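Local atomic coordinates of transcriptional regulator (LacI family) (Clostridium acetobutylicum ATCC 824, PDB entry 3G85), a protein that probably acts as a LacI-family transcription factor, binding regulatory DNA under the control of a small molecule held by its periplasmic-binding-protein-like domain. Residues A[84-89]-A[102-107]; A[71-76]-A[93-98]; A[56-61]-A[78-83]. One frame throughout, in Å; residues are numbered along the deposited sequence.

Contact 1 of 3, residues A[84-89]-A[102-107]; sequences YLNKAS and NKYSSV
Lys103 carries its CG anti to the backbone N (chi1 178°), and every later torsion of the chain is also close to 180°, which makes it a straight rod that delivers NZ to the C-terminal end of helix 79-87. Tyr104 next to it has CG beside its backbone N (chi1 -66°), and its ring reaches the same helix end. The ammonium meets three backbone carbonyls. Ala88 O is the nearest, 2.7 Å from Lys103 NZ, with NZ only slightly tilted from the carbonyl plane. Asn86 O, 2.9 Å from Lys103 NZ, is met from well above its plane, whereas Leu85 O receives a longer bond of 3.3 Å from Lys103 NZ that lies in plane. Leu85 O also accepts from the phenol: Tyr104 OH stands 2.5 Å away, a very short bond. The Tyr104 ring is sandwiched. Leu85 CD1 makes a CH-pi contact 4.2 Å from the ring centroid on one face, the two side chains crossing at about a right angle, while Lys103 CG covers the opposite face. Both methyl and methylene are displaced toward the rim. Leu85 and Tyr104 continue this apolar layer onto Ile94 and Leu96 of the intervening strand. Ala88 is the first residue to leave helical geometry, and last-turn carbonyls generally lack regular i+4 N-H partners; here Leu85 O has a weak bond from Ala88 N. Lysine and tyrosine add donors to it, the lysine also to Asn86 O and Ala88 O, and the positive charge would interact favourably with the partial negative charge of the helix C-terminus.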
# COMPACT_ATOMS: atom_id res chain seq x y z
N TYR A 84 -2.93 8.89 20.24
CA TYR A 84 -2.94 10.33 20.49
C TYR A 84 -4.09 11.03 19.76
O TYR A 84 -4.78 11.89 20.35
CB TYR A 84 -1.61 10.99 20.11
CG TYR A 84 -1.71 12.50 20.15
CD1 TYR A 84 -1.65 13.18 21.36
CD2 TYR A 84 -1.90 13.24 18.98
CE1 TYR A 84 -1.78 14.58 21.42
CE2 TYR A 84 -2.02 14.63 19.01
CZ TYR A 84 -1.96 15.29 20.24
OH TYR A 84 -2.09 16.67 20.30
N LEU A 85 -4.27 10.71 18.48
CA LEU A 85 -5.39 11.29 17.73
C LEU A 85 -6.75 10.87 18.29
O LEU A 85 -7.68 11.68 18.34
CB LEU A 85 -5.33 10.92 16.25
CG LEU A 85 -4.46 11.64 15.23
CD1 LEU A 85 -5.16 11.52 13.89
CD2 LEU A 85 -4.22 13.09 15.55
N ASN A 86 -6.86 9.61 18.69
CA ASN A 86 -8.10 9.08 19.24
C ASN A 86 -8.60 9.81 20.47
O ASN A 86 -9.82 9.90 20.67
CB ASN A 86 -7.97 7.59 19.55
CG ASN A 86 -8.15 6.74 18.32
OD1 ASN A 86 -8.60 7.23 17.28
ND2 ASN A 86 -7.78 5.45 18.42
N LYS A 87 -7.68 10.33 21.28
CA LYS A 87 -8.02 11.01 22.53
C LYS A 87 -8.02 12.53 22.40
O LYS A 87 -8.60 13.24 23.23
CB LYS A 87 -7.10 10.55 23.68
CG LYS A 87 -6.90 9.02 23.81
CD LYS A 87 -8.23 8.23 23.79
CE LYS A 87 -8.01 6.71 24.04
NZ LYS A 87 -7.35 5.97 22.90
N ALA A 88 -7.39 13.04 21.35
CA ALA A 88 -7.29 14.48 21.10
C ALA A 88 -8.59 15.07 20.57
O ALA A 88 -9.37 14.39 19.89
CB ALA A 88 -6.15 14.78 20.10
N SER A 89 -8.82 16.34 20.87
CA SER A 89 -9.89 17.08 20.22
C SER A 89 -9.27 18.19 19.40
O SER A 89 -9.04 19.30 19.91
CB SER A 89 -10.88 17.64 21.25
OG SER A 89 -11.58 16.59 21.89
N ASN A 102 -13.75 4.97 13.65
CA ASN A 102 -15.12 5.37 13.89
C ASN A 102 -15.11 6.80 14.41
O ASN A 102 -16.12 7.30 14.88
CB ASN A 102 -15.83 4.35 14.80
CG ASN A 102 -15.17 4.21 16.15
OD1 ASN A 102 -14.32 5.03 16.54
ND2 ASN A 102 -15.56 3.17 16.90
N LYS A 103 -13.95 7.47 14.33
CA LYS A 103 -13.88 8.88 14.76
C LYS A 103 -13.51 9.83 13.60
O LYS A 103 -14.09 10.91 13.43
CB LYS A 103 -12.88 9.04 15.91
CG LYS A 103 -12.72 10.49 16.38
CD LYS A 103 -11.79 10.58 17.57
CE LYS A 103 -11.69 12.03 18.05
NZ LYS A 103 -10.78 12.16 19.22
N TYR A 104 -12.47 9.45 12.86
CA TYR A 104 -11.96 10.22 11.75
C TYR A 104 -12.43 9.65 10.43
O TYR A 104 -12.59 8.43 10.29
CB TYR A 104 -10.40 10.21 11.79
CG TYR A 104 -9.84 10.93 13.00
CD1 TYR A 104 -9.74 12.31 13.02
CD2 TYR A 104 -9.44 10.21 14.14
CE1 TYR A 104 -9.22 12.98 14.14
CE2 TYR A 104 -8.95 10.87 15.27
CZ TYR A 104 -8.84 12.25 15.25
OH TYR A 104 -8.36 12.95 16.34
N SER A 105 -12.64 10.53 9.46
CA SER A 105 -12.89 10.14 8.07
C SER A 105 -11.62 9.50 7.47
O SER A 105 -10.45 9.73 7.93
CB SER A 105 -13.36 11.35 7.25
OG SER A 105 -14.59 11.90 7.78
N SER A 106 -11.82 8.66 6.48
CA SER A 106 -10.73 7.87 5.94
C SER A 106 -10.96 7.54 4.48
O SER A 106 -12.11 7.48 4.01
CB SER A 106 -10.50 6.59 6.76
OG SER A 106 -11.65 5.73 6.72
N VAL A 107 -9.85 7.33 3.76
CA VAL A 107 -9.88 6.80 2.40
C VAL A 107 -9.00 5.52 2.44
O VAL A 107 -7.80 5.60 2.74
CB VAL A 107 -9.36 7.86 1.36
CG1 VAL A 107 -9.28 7.32 -0.03
CG2 VAL A 107 -10.28 9.10 1.32

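Contact 2 of 3, residues A[71-76]-A[93-98]; sequences AAIIAN and PIILFN
Ile74 O is gripped by two donors: the backbone N of Phe97, at 3.1 Å, and a water at 3.0 Å that also donates to Phe97 O, bridging the ends of the two strands. Three further backbone bonds run back along this parallel pair. Ile74 N gives to Ile95 O at 2.9 Å, Ile95 N to Ala72 O, and Ala72 N to Pro93 O. Ala72 O and Ile95 O each receive a CA-H...O contact as well, from Ile94 and Ile73 respectively. The axes of segments 71-74 and 94-97 run 13° apart in the same direction. On one face, Ile74 CG1 touches both Ile94 CG2, at 3.8 Å, and Leu96 CD2, at 3.9 Å; the Leu96 side chain lies alongside Ile74 and points the same way. Ile73 and Ile95 occupy the other face. Phe97 CB lies 3.5 Å from Ala75 O; CG is anti to the backbone N (chi1 -164°), and the ring leads away to meet Phe30 and approach a bound glycerol. This pair belongs to a beta-alpha-beta unit: helix 79-87 covers the Ile94 and Leu96 face through Leu82 and Leu85, helix 245-260 packs on Ile73 and Ile95, and strands 13-19 and 105-109 flank the pair in the sheet.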
# COMPACT_ATOMS: atom_id res chain seq x y z
N ALA A 71 -6.41 21.58 6.96
CA ALA A 71 -6.77 20.16 6.97
C ALA A 71 -5.49 19.35 6.87
O ALA A 71 -4.43 19.86 6.45
CB ALA A 71 -7.69 19.84 5.79
N ALA A 72 -5.56 18.08 7.25
CA ALA A 72 -4.40 17.20 7.12
C ALA A 72 -4.83 15.84 6.65
O ALA A 72 -5.93 15.39 6.97
CB ALA A 72 -3.68 17.06 8.45
N ILE A 73 -3.94 15.17 5.93
CA ILE A 73 -4.12 13.77 5.53
C ILE A 73 -2.90 13.07 6.11
O ILE A 73 -1.77 13.54 5.89
CB ILE A 73 -4.02 13.61 3.99
CG1 ILE A 73 -5.07 14.47 3.26
CG2 ILE A 73 -4.18 12.15 3.63
CD1 ILE A 73 -4.76 14.76 1.78
N ILE A 74 -3.11 11.97 6.83
CA ILE A 74 -1.97 11.22 7.39
C ILE A 74 -1.77 9.99 6.57
O ILE A 74 -2.64 9.13 6.56
CB ILE A 74 -2.21 10.76 8.82
CG1 ILE A 74 -2.91 11.83 9.66
CG2 ILE A 74 -0.87 10.26 9.40
CD1 ILE A 74 -2.27 13.22 9.71
N ALA A 75 -0.63 9.92 5.87
CA ALA A 75 -0.37 8.83 4.92
C ALA A 75 -0.29 7.43 5.56
O ALA A 75 -0.81 6.46 4.99
CB ALA A 75 0.89 9.13 4.12
N ASN A 76 0.37 7.32 6.73
CA ASN A 76 0.51 6.03 7.40
C ASN A 76 0.63 6.23 8.90
O ASN A 76 1.74 6.24 9.45
CB ASN A 76 1.75 5.25 6.86
CG ASN A 76 1.96 3.91 7.57
OD1 ASN A 76 1.00 3.15 7.78
ND2 ASN A 76 3.21 3.62 7.97
N PRO A 93 -9.94 19.31 10.11
CA PRO A 93 -10.32 18.00 9.60
C PRO A 93 -9.06 17.17 9.30
O PRO A 93 -8.11 17.71 8.69
CB PRO A 93 -11.02 18.31 8.29
CG PRO A 93 -11.37 19.77 8.36
CD PRO A 93 -10.31 20.39 9.18
N ILE A 94 -9.09 15.90 9.69
CA ILE A 94 -7.99 14.96 9.45
C ILE A 94 -8.51 13.73 8.74
O ILE A 94 -9.46 13.09 9.20
CB ILE A 94 -7.30 14.50 10.77
CG1 ILE A 94 -6.70 15.71 11.53
CG2 ILE A 94 -6.25 13.41 10.46
CD1 ILE A 94 -5.83 15.38 12.73
N ILE A 95 -7.89 13.39 7.62
CA ILE A 95 -8.21 12.17 6.88
C ILE A 95 -7.11 11.13 7.13
O ILE A 95 -5.93 11.41 6.90
CB ILE A 95 -8.30 12.46 5.40
CG1 ILE A 95 -9.27 13.63 5.18
CG2 ILE A 95 -8.83 11.25 4.62
CD1 ILE A 95 -9.41 13.96 3.80
N LEU A 96 -7.49 9.94 7.57
CA LEU A 96 -6.55 8.85 7.70
C LEU A 96 -6.52 8.09 6.39
O LEU A 96 -7.56 7.78 5.82
CB LEU A 96 -6.97 7.91 8.82
CG LEU A 96 -7.11 8.59 10.19
CD1 LEU A 96 -7.46 7.50 11.26
CD2 LEU A 96 -5.82 9.31 10.52
N PHE A 97 -5.32 7.76 5.92
CA PHE A 97 -5.17 7.00 4.70
C PHE A 97 -5.00 5.53 5.04
O PHE A 97 -4.05 5.14 5.77
CB PHE A 97 -3.96 7.55 3.92
CG PHE A 97 -3.91 7.12 2.49
CD1 PHE A 97 -4.41 7.95 1.50
CD2 PHE A 97 -3.32 5.90 2.13
CE1 PHE A 97 -4.34 7.57 0.15
CE2 PHE A 97 -3.26 5.51 0.77
CZ PHE A 97 -3.79 6.36 -0.21
N ASN A 98 -5.91 4.70 4.54
CA ASN A 98 -5.96 3.27 4.77
C ASN A 98 -5.98 2.84 6.24
O ASN A 98 -5.20 1.97 6.66
CB ASN A 98 -4.80 2.56 4.03
CG ASN A 98 -5.17 1.17 3.54
OD1 ASN A 98 -6.35 0.81 3.45
ND2 ASN A 98 -4.15 0.38 3.22
O HOH W 1 -2.91 6.50 7.97

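Contact 3 of 3, residues A[56-61]-A[78-83]; sequences CLHLEK and SNYDLE
The His58 ring has Leu59 CG over one face, displaced toward the rim, and Asp81 OD1 at its edge, near the ring plane. The Tyr80 ring turns its own edge to the imidazole: its CE2 lies 3.4 Å from His58 CE1, and His58 ND1 is also near the plane of the phenol. The two rings are oblique, with planes at 67°. A chi1 of 73° sets His58 CG between the backbone N and the carbonyl carbon, the crowded position; ND1 meets Asp81 OD1 with ring and carboxylate planes 51° apart. That carboxylate is the polar centre. Leu57 N donates to Asp81 OD2 at 3.1 Å, approaching from above the carboxylate plane. Asp81 OD1 takes two weak bonds, one from His58 N at 3.3 Å and one from His58 ND1 at 3.5 Å. Leu57 CB also packs against Asp81 CG, 3.3 Å away, and Leu57 reaches on to Ile63, Ile77 and Tyr17. On the helix side, Ser78 OG caps helix 79-87 by accepting from Asp81 N at 3.0 Å, and Asp55 meets the same hydroxyl. One aspartate thus links the first turn of the helix to the short 3-10 turn 57-59. Its buried carboxylate collects N-H groups from the start of that turn and lies near the helix N-terminus, a setting that would favour the ionised form; its negative charge may in turn favour protonation of His58.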
# COMPACT_ATOMS: atom_id res chain seq x y z
N CYS A 56 6.08 10.31 15.74
CA CYS A 56 6.20 11.68 16.19
C CYS A 56 5.09 12.61 15.69
O CYS A 56 5.21 13.82 15.79
CB CYS A 56 7.56 12.25 15.82
SG CYS A 56 8.93 11.35 16.59
N LEU A 57 3.99 12.05 15.20
CA LEU A 57 2.94 12.90 14.63
C LEU A 57 2.44 13.84 15.70
O LEU A 57 2.26 15.04 15.45
CB LEU A 57 1.78 12.08 14.06
CG LEU A 57 0.66 12.94 13.43
CD1 LEU A 57 1.17 13.78 12.29
CD2 LEU A 57 -0.51 12.04 12.99
N HIS A 58 2.28 13.31 16.91
CA HIS A 58 1.78 14.09 18.04
C HIS A 58 2.54 15.39 18.34
O HIS A 58 1.95 16.32 18.88
CB HIS A 58 1.63 13.19 19.29
CG HIS A 58 2.93 12.81 19.92
ND1 HIS A 58 3.66 11.70 19.52
CD2 HIS A 58 3.64 13.39 20.92
CE1 HIS A 58 4.74 11.61 20.27
NE2 HIS A 58 4.76 12.62 21.12
N LEU A 59 3.82 15.48 17.95
CA LEU A 59 4.66 16.66 18.17
C LEU A 59 4.52 17.73 17.10
O LEU A 59 5.11 18.81 17.22
CB LEU A 59 6.14 16.25 18.24
CG LEU A 59 6.51 15.17 19.28
CD1 LEU A 59 7.96 14.75 19.13
CD2 LEU A 59 6.25 15.70 20.68
N GLU A 60 3.78 17.42 16.03
CA GLU A 60 3.69 18.31 14.88
C GLU A 60 2.79 19.50 15.18
O GLU A 60 1.63 19.33 15.54
CB GLU A 60 3.17 17.56 13.66
CG GLU A 60 4.21 16.59 13.06
CD GLU A 60 5.39 17.34 12.44
OE1 GLU A 60 5.18 18.44 11.89
OE2 GLU A 60 6.53 16.84 12.53
N LYS A 61 3.33 20.69 14.98
CA LYS A 61 2.61 21.92 15.27
C LYS A 61 1.47 22.25 14.30
O LYS A 61 0.50 22.87 14.69
CB LYS A 61 3.59 23.08 15.47
CG LYS A 61 4.14 23.10 16.93
CD LYS A 61 5.02 24.31 17.20
CE LYS A 61 5.44 24.39 18.68
NZ LYS A 61 6.41 23.28 19.02
N SER A 78 0.87 5.67 12.76
CA SER A 78 1.29 4.55 13.64
C SER A 78 0.25 4.32 14.73
O SER A 78 -0.57 5.21 15.01
CB SER A 78 2.64 4.85 14.30
OG SER A 78 2.51 5.91 15.25
N ASN A 79 0.28 3.15 15.37
CA ASN A 79 -0.58 2.87 16.51
C ASN A 79 -0.41 3.89 17.63
O ASN A 79 -1.39 4.40 18.16
CB ASN A 79 -0.33 1.46 17.03
CG ASN A 79 -0.73 0.41 16.04
OD1 ASN A 79 -1.63 0.65 15.21
ND2 ASN A 79 -0.04 -0.72 16.04
N TYR A 80 0.84 4.22 17.92
CA TYR A 80 1.16 5.22 18.92
C TYR A 80 0.52 6.58 18.58
O TYR A 80 -0.17 7.19 19.42
CB TYR A 80 2.68 5.33 19.07
CG TYR A 80 3.03 6.24 20.21
CD1 TYR A 80 3.00 5.78 21.53
CD2 TYR A 80 3.35 7.58 19.98
CE1 TYR A 80 3.29 6.61 22.59
CE2 TYR A 80 3.63 8.44 21.04
CZ TYR A 80 3.59 7.93 22.34
OH TYR A 80 3.85 8.75 23.40
N ASP A 81 0.71 7.03 17.35
CA ASP A 81 0.16 8.32 16.90
C ASP A 81 -1.36 8.34 16.85
O ASP A 81 -2.00 9.35 17.16
CB ASP A 81 0.79 8.71 15.56
CG ASP A 81 2.18 9.33 15.75
OD1 ASP A 81 2.36 10.01 16.80
OD2 ASP A 81 3.06 9.14 14.90
N LEU A 82 -1.92 7.19 16.51
CA LEU A 82 -3.36 7.01 16.40
C LEU A 82 -4.03 7.10 17.76
O LEU A 82 -5.07 7.73 17.90
CB LEU A 82 -3.71 5.70 15.67
CG LEU A 82 -5.20 5.45 15.41
CD1 LEU A 82 -5.92 6.64 14.81
CD2 LEU A 82 -5.40 4.22 14.51
N GLU A 83 -3.40 6.50 18.77
CA GLU A 83 -3.89 6.64 20.15
C GLU A 83 -3.95 8.11 20.58
O GLU A 83 -4.95 8.52 21.19
CB GLU A 83 -3.05 5.80 21.13
CG GLU A 83 -3.22 6.25 22.59
CD GLU A 83 -3.03 5.16 23.58
OE1 GLU A 83 -2.69 4.03 23.18
OE2 GLU A 83 -3.22 5.45 24.79

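Helix 79-87 ties the three contacts together: contact 3 holds its N-terminal end, contact 1 its C-terminal end, and contact 2 pairs the two strands it connects. The centres of contacts 1 and 2 lie 9 Å apart, those of 1 and 3 about 11 Å, and those of 2 and 3 about 12 Å. Strand 105-109 joins contact 1 to contact 2 through probable bonds from Leu96 N to Ser105 O and from Asn98 N to Val107 O. Tyr84 CG packs 3.5 Å from His58 CB, and Ile74 CD1 lies 3.9 Å from Leu57 CD2. At contact 2, the Phe97 side chain lies about 4 Å from a bound glycerol, probably a crystallisation additive.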